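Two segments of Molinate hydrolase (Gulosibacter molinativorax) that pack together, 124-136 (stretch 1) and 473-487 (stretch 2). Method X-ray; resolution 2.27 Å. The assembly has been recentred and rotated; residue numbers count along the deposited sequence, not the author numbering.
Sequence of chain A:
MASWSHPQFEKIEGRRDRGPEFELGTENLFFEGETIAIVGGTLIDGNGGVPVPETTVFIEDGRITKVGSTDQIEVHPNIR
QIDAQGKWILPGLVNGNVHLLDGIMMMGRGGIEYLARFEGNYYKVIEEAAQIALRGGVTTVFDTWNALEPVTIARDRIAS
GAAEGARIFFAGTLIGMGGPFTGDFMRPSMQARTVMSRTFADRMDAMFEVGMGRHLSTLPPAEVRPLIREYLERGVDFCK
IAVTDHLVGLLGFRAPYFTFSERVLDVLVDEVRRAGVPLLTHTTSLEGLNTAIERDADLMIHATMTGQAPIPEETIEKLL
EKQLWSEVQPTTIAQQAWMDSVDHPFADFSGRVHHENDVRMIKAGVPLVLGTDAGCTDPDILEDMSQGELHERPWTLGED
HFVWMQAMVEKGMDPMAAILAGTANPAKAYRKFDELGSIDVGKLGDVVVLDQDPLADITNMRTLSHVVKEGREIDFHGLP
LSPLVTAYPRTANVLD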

ATOM      1  N   LYS A 124       9.438  19.277 -26.766  1.00 35.74           N
ATOM      2  CA  LYS A 124      10.619  18.623 -27.387  1.00 37.26           C
ATOM      3  C   LYS A 124      10.583  17.130 -27.232  1.00 37.11           C
ATOM      4  O   LYS A 124      11.044  16.402 -28.096  1.00 38.66           O
ATOM      5  CB  LYS A 124      11.901  19.150 -26.795  1.00 39.73           C
ATOM      6  CG  LYS A 124      12.221  20.543 -27.273  1.00 49.27           C
ATOM      7  CD  LYS A 124      13.520  21.075 -26.701  1.00 54.62           C
ATOM      8  CE  LYS A 124      13.792  22.436 -27.299  1.00 62.43           C
ATOM      9  NZ  LYS A 124      14.639  23.262 -26.409  1.00 64.52           N
ATOM     10  N   VAL A 125      10.037  16.671 -26.109  1.00 33.45           N
ATOM     11  CA  VAL A 125       9.846  15.242 -25.912  1.00 32.17           C
ATOM     12  C   VAL A 125       8.925  14.721 -27.025  1.00 32.44           C
ATOM     13  O   VAL A 125       9.128  13.646 -27.601  1.00 34.62           O
ATOM     14  CB  VAL A 125       9.203  14.935 -24.558  1.00 33.32           C
ATOM     15  CG1 VAL A 125       8.789  13.466 -24.445  1.00 33.32           C
ATOM     16  CG2 VAL A 125      10.153  15.306 -23.453  1.00 37.89           C
ATOM     17  N   ILE A 126       7.879  15.488 -27.295  1.00 32.14           N
ATOM     18  CA  ILE A 126       6.886  15.092 -28.270  1.00 33.16           C
ATOM     19  C   ILE A 126       7.521  15.081 -29.670  1.00 35.24           C
ATOM     20  O   ILE A 126       7.314  14.168 -30.457  1.00 34.41           O
ATOM     21  CB  ILE A 126       5.666  16.016 -28.213  1.00 32.70           C
ATOM     22  CG1 ILE A 126       4.865  15.706 -26.954  1.00 33.71           C
ATOM     23  CG2 ILE A 126       4.770  15.820 -29.440  1.00 29.74           C
ATOM     24  CD1 ILE A 126       3.753  16.689 -26.668  1.00 33.32           C
ATOM     25  N   GLU A 127       8.305  16.108 -29.973  1.00 40.65           N
ATOM     26  CA  GLU A 127       9.031  16.160 -31.277  1.00 40.72           C
ATOM     27  C   GLU A 127       9.985  14.989 -31.431  1.00 35.40           C
ATOM     28  O   GLU A 127       9.968  14.301 -32.449  1.00 33.44           O
ATOM     29  CB  GLU A 127       9.760  17.472 -31.468  1.00 40.56           C
ATOM     30  CG  GLU A 127       8.773  18.613 -31.678  1.00 45.69           C
ATOM     31  CD  GLU A 127       9.374  20.004 -31.503  1.00 47.30           C
ATOM     32  OE1 GLU A 127      10.609  20.107 -31.310  1.00 52.83           O
ATOM     33  OE2 GLU A 127       8.598  20.994 -31.564  1.00 43.97           O
ATOM     34  N   GLU A 128      10.764  14.732 -30.404  1.00 35.81           N
ATOM     35  CA  GLU A 128      11.664  13.545 -30.390  1.00 35.16           C
ATOM     36  C   GLU A 128      10.878  12.251 -30.706  1.00 38.18           C
ATOM     37  O   GLU A 128      11.305  11.422 -31.513  1.00 31.85           O
ATOM     38  CB  GLU A 128      12.364  13.387 -29.038  1.00 33.42           C
ATOM     39  CG  GLU A 128      13.259  12.159 -28.904  1.00 35.18           C
ATOM     40  CD  GLU A 128      13.838  11.949 -27.507  1.00 39.41           C
ATOM     41  OE1 GLU A 128      13.168  12.335 -26.528  1.00 41.91           O
ATOM     42  OE2 GLU A 128      14.958  11.394 -27.360  1.00 42.12           O
ATOM     43  N   ALA A 129       9.712  12.083 -30.061  1.00 36.65           N
ATOM     44  CA  ALA A 129       8.906  10.871 -30.269  1.00 32.83           C
ATOM     45  C   ALA A 129       8.364  10.803 -31.704  1.00 33.14           C
ATOM     46  O   ALA A 129       8.311   9.729 -32.315  1.00 27.09           O
ATOM     47  CB  ALA A 129       7.767  10.808 -29.288  1.00 33.70           C
ATOM     48  N   ALA A 130       7.988  11.962 -32.238  1.00 31.11           N
ATOM     49  CA  ALA A 130       7.538  12.043 -33.632  1.00 35.61           C
ATOM     50  C   ALA A 130       8.670  11.671 -34.612  1.00 37.51           C
ATOM     51  O   ALA A 130       8.448  11.079 -35.664  1.00 35.08           O
ATOM     52  CB  ALA A 130       7.038  13.432 -33.934  1.00 32.24           C
ATOM     53  N   GLN A 131       9.889  12.040 -34.249  1.00 37.95           N
ATOM     54  CA  GLN A 131      11.079  11.711 -35.061  1.00 36.33           C
ATOM     55  C   GLN A 131      11.372  10.235 -35.008  1.00 34.77           C
ATOM     56  O   GLN A 131      11.785   9.647 -35.995  1.00 33.08           O
ATOM     57  CB  GLN A 131      12.288  12.504 -34.601  1.00 36.22           C
ATOM     58  CG  GLN A 131      12.152  13.964 -34.947  1.00 38.63           C
ATOM     59  CD  GLN A 131      13.197  14.830 -34.257  1.00 37.21           C
ATOM     60  OE1 GLN A 131      14.202  14.358 -33.769  1.00 40.46           O
ATOM     61  NE2 GLN A 131      12.928  16.095 -34.220  1.00 37.10           N
ATOM     62  N   ILE A 132      11.155   9.637 -33.851  1.00 31.95           N
ATOM     63  CA  ILE A 132      11.326   8.209 -33.723  1.00 33.71           C
ATOM     64  C   ILE A 132      10.287   7.429 -34.531  1.00 35.79           C
ATOM     65  O   ILE A 132      10.571   6.378 -35.069  1.00 37.09           O
ATOM     66  CB  ILE A 132      11.289   7.798 -32.262  1.00 38.42           C
ATOM     67  CG1 ILE A 132      12.584   8.273 -31.609  1.00 39.55           C
ATOM     68  CG2 ILE A 132      11.152   6.285 -32.110  1.00 37.72           C
ATOM     69  CD1 ILE A 132      12.656   8.012 -30.129  1.00 42.79           C
ATOM     70  N   ALA A 133       9.087   7.971 -34.651  1.00 35.06           N
ATOM     71  CA  ALA A 133       8.084   7.347 -35.504  1.00 34.68           C
ATOM     72  C   ALA A 133       8.544   7.432 -36.961  1.00 32.75           C
ATOM     73  O   ALA A 133       8.514   6.442 -37.684  1.00 32.08           O
ATOM     74  CB  ALA A 133       6.740   8.010 -35.331  1.00 31.95           C
ATOM     75  N   LEU A 134       8.997   8.626 -37.332  1.00 31.71           N
ATOM     76  CA  LEU A 134       9.515   8.909 -38.669  1.00 34.93           C
ATOM     77  C   LEU A 134      10.689   7.986 -39.049  1.00 39.79           C
ATOM     78  O   LEU A 134      10.755   7.441 -40.165  1.00 37.55           O
ATOM     79  CB  LEU A 134       9.942  10.346 -38.780  1.00 33.44           C
ATOM     80  CG  LEU A 134      10.321  10.838 -40.177  1.00 37.80           C
ATOM     81  CD1 LEU A 134       9.241  10.567 -41.200  1.00 40.04           C
ATOM     82  CD2 LEU A 134      10.641  12.329 -40.155  1.00 38.38           C
ATOM     83  N   ARG A 135      11.554   7.740 -38.078  1.00 37.18           N
ATOM     84  CA  ARG A 135      12.651   6.776 -38.231  1.00 41.03           C
ATOM     85  C   ARG A 135      12.179   5.375 -38.602  1.00 40.07           C
ATOM     86  O   ARG A 135      12.846   4.662 -39.314  1.00 41.91           O
ATOM     87  CB  ARG A 135      13.434   6.657 -36.955  1.00 42.07           C
ATOM     88  CG  ARG A 135      14.761   5.958 -37.128  1.00 44.46           C
ATOM     89  CD  ARG A 135      15.072   5.074 -35.950  1.00 45.15           C
ATOM     90  NE  ARG A 135      15.736   5.815 -34.904  1.00 44.95           N
ATOM     91  CZ  ARG A 135      15.588   5.616 -33.583  1.00 48.86           C
ATOM     92  NH1 ARG A 135      14.714   4.757 -33.082  1.00 42.06           N
ATOM     93  NH2 ARG A 135      16.315   6.334 -32.733  1.00 46.29           N
ATOM     94  N   GLY A 136      11.005   4.991 -38.130  1.00 39.18           N
ATOM     95  CA  GLY A 136      10.375   3.730 -38.554  1.00 34.09           C
ATOM     96  C   GLY A 136       9.496   3.842 -39.808  1.00 31.23           C
ATOM     97  O   GLY A 136       8.696   2.958 -40.099  1.00 32.80           O
ATOM     98  N   GLU A 473      13.636  13.896 -48.761  1.00 47.23           N
ATOM     99  CA  GLU A 473      14.198  12.666 -48.237  1.00 47.01           C
ATOM    100  C   GLU A 473      14.735  12.944 -46.854  1.00 42.74           C
ATOM    101  O   GLU A 473      15.331  13.959 -46.588  1.00 36.67           O
ATOM    102  CB  GLU A 473      15.298  12.067 -49.133  1.00 49.04           C
ATOM    103  CG  GLU A 473      15.791  10.695 -48.629  1.00 52.31           C
ATOM    104  CD  GLU A 473      16.710   9.934 -49.595  1.00 55.86           C
ATOM    105  OE1 GLU A 473      17.159  10.526 -50.627  1.00 56.02           O
ATOM    106  OE2 GLU A 473      16.948   8.723 -49.341  1.00 50.05           O
ATOM    107  N   ILE A 474      14.590  11.952 -46.009  1.00 47.31           N
ATOM    108  CA  ILE A 474      14.949  12.062 -44.620  1.00 44.88           C
ATOM    109  C   ILE A 474      16.176  11.223 -44.321  1.00 40.19           C
ATOM    110  O   ILE A 474      16.212  10.035 -44.648  1.00 36.24           O
ATOM    111  CB  ILE A 474      13.785  11.529 -43.722  1.00 45.65           C
ATOM    112  CG1 ILE A 474      12.458  12.218 -44.054  1.00 48.92           C
ATOM    113  CG2 ILE A 474      14.112  11.692 -42.244  1.00 44.79           C
ATOM    114  CD1 ILE A 474      12.463  13.728 -43.923  1.00 51.95           C
ATOM    115  N   ASP A 475      17.126  11.805 -43.604  1.00 46.67           N
ATOM    116  CA  ASP A 475      18.236  10.992 -43.005  1.00 51.34           C
ATOM    117  C   ASP A 475      17.727  10.233 -41.768  1.00 50.98           C
ATOM    118  O   ASP A 475      18.002  10.593 -40.618  1.00 49.60           O
ATOM    119  CB  ASP A 475      19.471  11.838 -42.665  1.00 48.19           C
ATOM    120  CG  ASP A 475      20.579  11.018 -42.062  1.00 49.19           C
ATOM    121  OD1 ASP A 475      20.525   9.749 -42.113  1.00 50.70           O
ATOM    122  OD2 ASP A 475      21.493  11.643 -41.479  1.00 57.49           O
ATOM    123  N   PHE A 476      16.978   9.169 -42.020  1.00 50.16           N
ATOM    124  CA  PHE A 476      16.163   8.586 -40.956  1.00 50.58           C
ATOM    125  C   PHE A 476      17.009   7.918 -39.888  1.00 47.80           C
ATOM    126  O   PHE A 476      16.665   7.972 -38.709  1.00 48.13           O
ATOM    127  CB  PHE A 476      15.017   7.698 -41.472  1.00 49.89           C
ATOM    128  CG  PHE A 476      15.443   6.487 -42.204  1.00 47.73           C
ATOM    129  CD1 PHE A 476      15.763   6.564 -43.549  1.00 49.39           C
ATOM    130  CD2 PHE A 476      15.445   5.257 -41.582  1.00 47.76           C
ATOM    131  CE1 PHE A 476      16.147   5.431 -44.242  1.00 49.50           C
ATOM    132  CE2 PHE A 476      15.815   4.121 -42.267  1.00 48.58           C
ATOM    133  CZ  PHE A 476      16.168   4.204 -43.598  1.00 50.25           C
ATOM    134  N   HIS A 477      18.167   7.418 -40.283  1.00 46.17           N
ATOM    135  CA  HIS A 477      19.081   6.836 -39.308  1.00 48.83           C
ATOM    136  C   HIS A 477      19.717   7.852 -38.354  1.00 47.58           C
ATOM    137  O   HIS A 477      20.159   7.494 -37.281  1.00 49.26           O
ATOM    138  CB  HIS A 477      20.162   6.009 -39.990  1.00 55.20           C
ATOM    139  CG  HIS A 477      19.662   4.682 -40.453  1.00 64.32           C
ATOM    140  ND1 HIS A 477      19.652   4.308 -41.780  1.00 64.30           N
ATOM    141  CD2 HIS A 477      19.096   3.662 -39.767  1.00 64.50           C
ATOM    142  CE1 HIS A 477      19.114   3.109 -41.893  1.00 64.78           C
ATOM    143  NE2 HIS A 477      18.769   2.695 -40.686  1.00 66.66           N
ATOM    144  N   GLY A 478      19.746   9.118 -38.723  1.00 45.76           N
ATOM    145  CA  GLY A 478      20.231  10.166 -37.802  1.00 46.44           C
ATOM    146  C   GLY A 478      19.179  10.729 -36.822  1.00 51.52           C
ATOM    147  O   GLY A 478      19.375  11.802 -36.247  1.00 48.81           O
ATOM    148  N   LEU A 479      18.031  10.052 -36.688  1.00 48.89           N
ATOM    149  CA  LEU A 479      16.923  10.535 -35.839  1.00 43.96           C
ATOM    150  C   LEU A 479      16.916   9.778 -34.559  1.00 39.17           C
ATOM    151  O   LEU A 479      17.197   8.598 -34.554  1.00 41.06           O
ATOM    152  CB  LEU A 479      15.576  10.334 -36.497  1.00 44.05           C
ATOM    153  CG  LEU A 479      15.314  11.132 -37.760  1.00 43.09           C
ATOM    154  CD1 LEU A 479      14.009  10.661 -38.383  1.00 44.44           C
ATOM    155  CD2 LEU A 479      15.262  12.622 -37.491  1.00 41.00           C
ATOM    156  N   PRO A 480      16.564  10.429 -33.465  1.00 39.47           N
ATOM    157  CA  PRO A 480      16.121  11.817 -33.380  1.00 41.27           C
ATOM    158  C   PRO A 480      17.292  12.748 -33.381  1.00 40.02           C
ATOM    159  O   PRO A 480      18.383  12.368 -32.979  1.00 42.35           O
ATOM    160  CB  PRO A 480      15.396  11.874 -32.012  1.00 40.26           C
ATOM    161  CG  PRO A 480      16.122  10.860 -31.196  1.00 40.37           C
ATOM    162  CD  PRO A 480      16.503   9.756 -32.150  1.00 39.73           C
ATOM    163  N   LEU A 481      17.041  13.976 -33.785  1.00 37.31           N
ATOM    164  CA  LEU A 481      18.103  14.963 -33.950  1.00 38.46           C
ATOM    165  C   LEU A 481      18.781  15.329 -32.655  1.00 43.90           C
ATOM    166  O   LEU A 481      19.982  15.469 -32.629  1.00 52.43           O
ATOM    167  CB  LEU A 481      17.558  16.238 -34.591  1.00 39.14           C
ATOM    168  CG  LEU A 481      17.051  16.053 -36.052  1.00 42.53           C
ATOM    169  CD1 LEU A 481      16.549  17.395 -36.582  1.00 41.70           C
ATOM    170  CD2 LEU A 481      18.108  15.455 -36.977  1.00 37.82           C
ATOM    171  N   SER A 482      18.026  15.516 -31.575  1.00 44.19           N
ATOM    172  CA  SER A 482      18.631  15.817 -30.267  1.00 40.52           C
ATOM    173  C   SER A 482      18.076  14.914 -29.213  1.00 41.35           C
ATOM    174  O   SER A 482      17.079  15.228 -28.570  1.00 35.63           O
ATOM    175  CB  SER A 482      18.384  17.248 -29.847  1.00 44.28           C
ATOM    176  OG  SER A 482      18.685  18.119 -30.912  1.00 54.42           O
ATOM    177  N   PRO A 483      18.734  13.784 -29.010  1.00 37.43           N
ATOM    178  CA  PRO A 483      18.211  12.903 -28.003  1.00 40.08           C
ATOM    179  C   PRO A 483      17.944  13.629 -26.707  1.00 40.26           C
ATOM    180  O   PRO A 483      18.783  14.390 -26.228  1.00 41.98           O
ATOM    181  CB  PRO A 483      19.319  11.846 -27.842  1.00 40.92           C
ATOM    182  CG  PRO A 483      19.981  11.804 -29.201  1.00 36.47           C
ATOM    183  CD  PRO A 483      19.931  13.235 -29.673  1.00 38.06           C
ATOM    184  N   LEU A 484      16.761  13.376 -26.169  1.00 37.04           N
ATOM    185  CA  LEU A 484      16.317  14.014 -24.946  1.00 37.49           C
ATOM    186  C   LEU A 484      15.924  12.909 -23.980  1.00 39.22           C
ATOM    187  O   LEU A 484      16.695  12.582 -23.069  1.00 37.55           O
ATOM    188  CB  LEU A 484      15.180  14.985 -25.238  1.00 38.61           C
ATOM    189  CG  LEU A 484      14.667  15.804 -24.065  1.00 39.74           C
ATOM    190  CD1 LEU A 484      15.781  16.572 -23.361  1.00 38.50           C
ATOM    191  CD2 LEU A 484      13.604  16.766 -24.560  1.00 41.60           C
ATOM    192  N   VAL A 485      14.765  12.279 -24.184  1.00 39.11           N
ATOM    193  CA  VAL A 485      14.451  11.122 -23.328  1.00 37.70           C
ATOM    194  C   VAL A 485      15.334   9.939 -23.668  1.00 34.87           C
ATOM    195  O   VAL A 485      15.715   9.179 -22.781  1.00 29.89           O
ATOM    196  CB  VAL A 485      12.937  10.765 -23.150  1.00 38.22           C
ATOM    197  CG1 VAL A 485      12.016  11.686 -23.879  1.00 44.08           C
ATOM    198  CG2 VAL A 485      12.640   9.314 -23.394  1.00 37.05           C
ATOM    199  N   THR A 486      15.701   9.815 -24.941  1.00 38.23           N
ATOM    200  CA  THR A 486      16.578   8.701 -25.361  1.00 42.17           C
ATOM    201  C   THR A 486      18.051   8.912 -25.066  1.00 42.16           C
ATOM    202  O   THR A 486      18.826   7.999 -25.213  1.00 42.31           O
ATOM    203  CB  THR A 486      16.440   8.343 -26.853  1.00 38.17           C
ATOM    204  OG1 THR A 486      16.699   9.505 -27.649  1.00 39.57           O
ATOM    205  CG2 THR A 486      15.076   7.799 -27.096  1.00 37.56           C
ATOM    206  N   ALA A 487      18.431  10.118 -24.671  1.00 43.69           N
ATOM    207  CA  ALA A 487      19.817  10.346 -24.197  1.00 43.39           C
ATOM    208  C   ALA A 487      20.159   9.390 -23.080  1.00 39.90           C
ATOM    209  O   ALA A 487      19.505   9.349 -22.052  1.00 43.98           O
ATOM    210  CB  ALA A 487      20.025  11.787 -23.746  1.00 42.42           C
TER

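What holds the carboxylate of Glu128 so firmly? Its side chain extends from the helix with chi1 and chi2 both t, and its end meets a turn of the loop whose backbone NH groups converge on it. OE2 accepts hydrogen bonds from Leu484 N at 2.9 Å, from Thr486 N at 3.0 Å and from the hydroxyl of Thr486, whose OG1 lies 2.6 Å from OE2. Val485 N donates to the other oxygen, OE1, at 2.8 Å. Three consecutive amides and one hydroxyl thus converge on one buried carboxylate, and these neutral donors can stabilise its charge without a basic partner from the loop.

How do Gln131 and Arg135 engage the loop? Both bind its backbone. Gln131 OE1 accepts from Leu481 N at 2.9 Å, while its NE2 is satisfied elsewhere in the structure. Arg135 donates from NE at 3.2 Å and from NH2 at 3.0 Å to one acceptor, Leu479 O, which lies at the guanidinium edge, near its plane. That carbonyl belongs to the cis peptide bond preceding Pro480, so Arg135 and Gln131 bind the backbone just before and just after this proline.

Where does the proline itself sit? Pro480 points its CB toward the helix and packs against several side chains: its CB is 3.8 Å from Glu128 CG, and its CD is 4.2 Å from Ile132 CG1. The aliphatic part of the glutamate therefore contributes packing while its carboxylate collects hydrogen bonds.

What closes the two ends of the contact? Apolar side chains do much of this. At one end, Val125 CG2 lies 3.9 Å from Leu484 CD2, and Val125 CG1 lies 3.7 Å from Val485 CG1. Toward the other, Leu134 CD2 approaches Ile474 CG2 at 4.1 Å, and Leu134 CB is equally far, 4.1 Å, from Leu479 CD1.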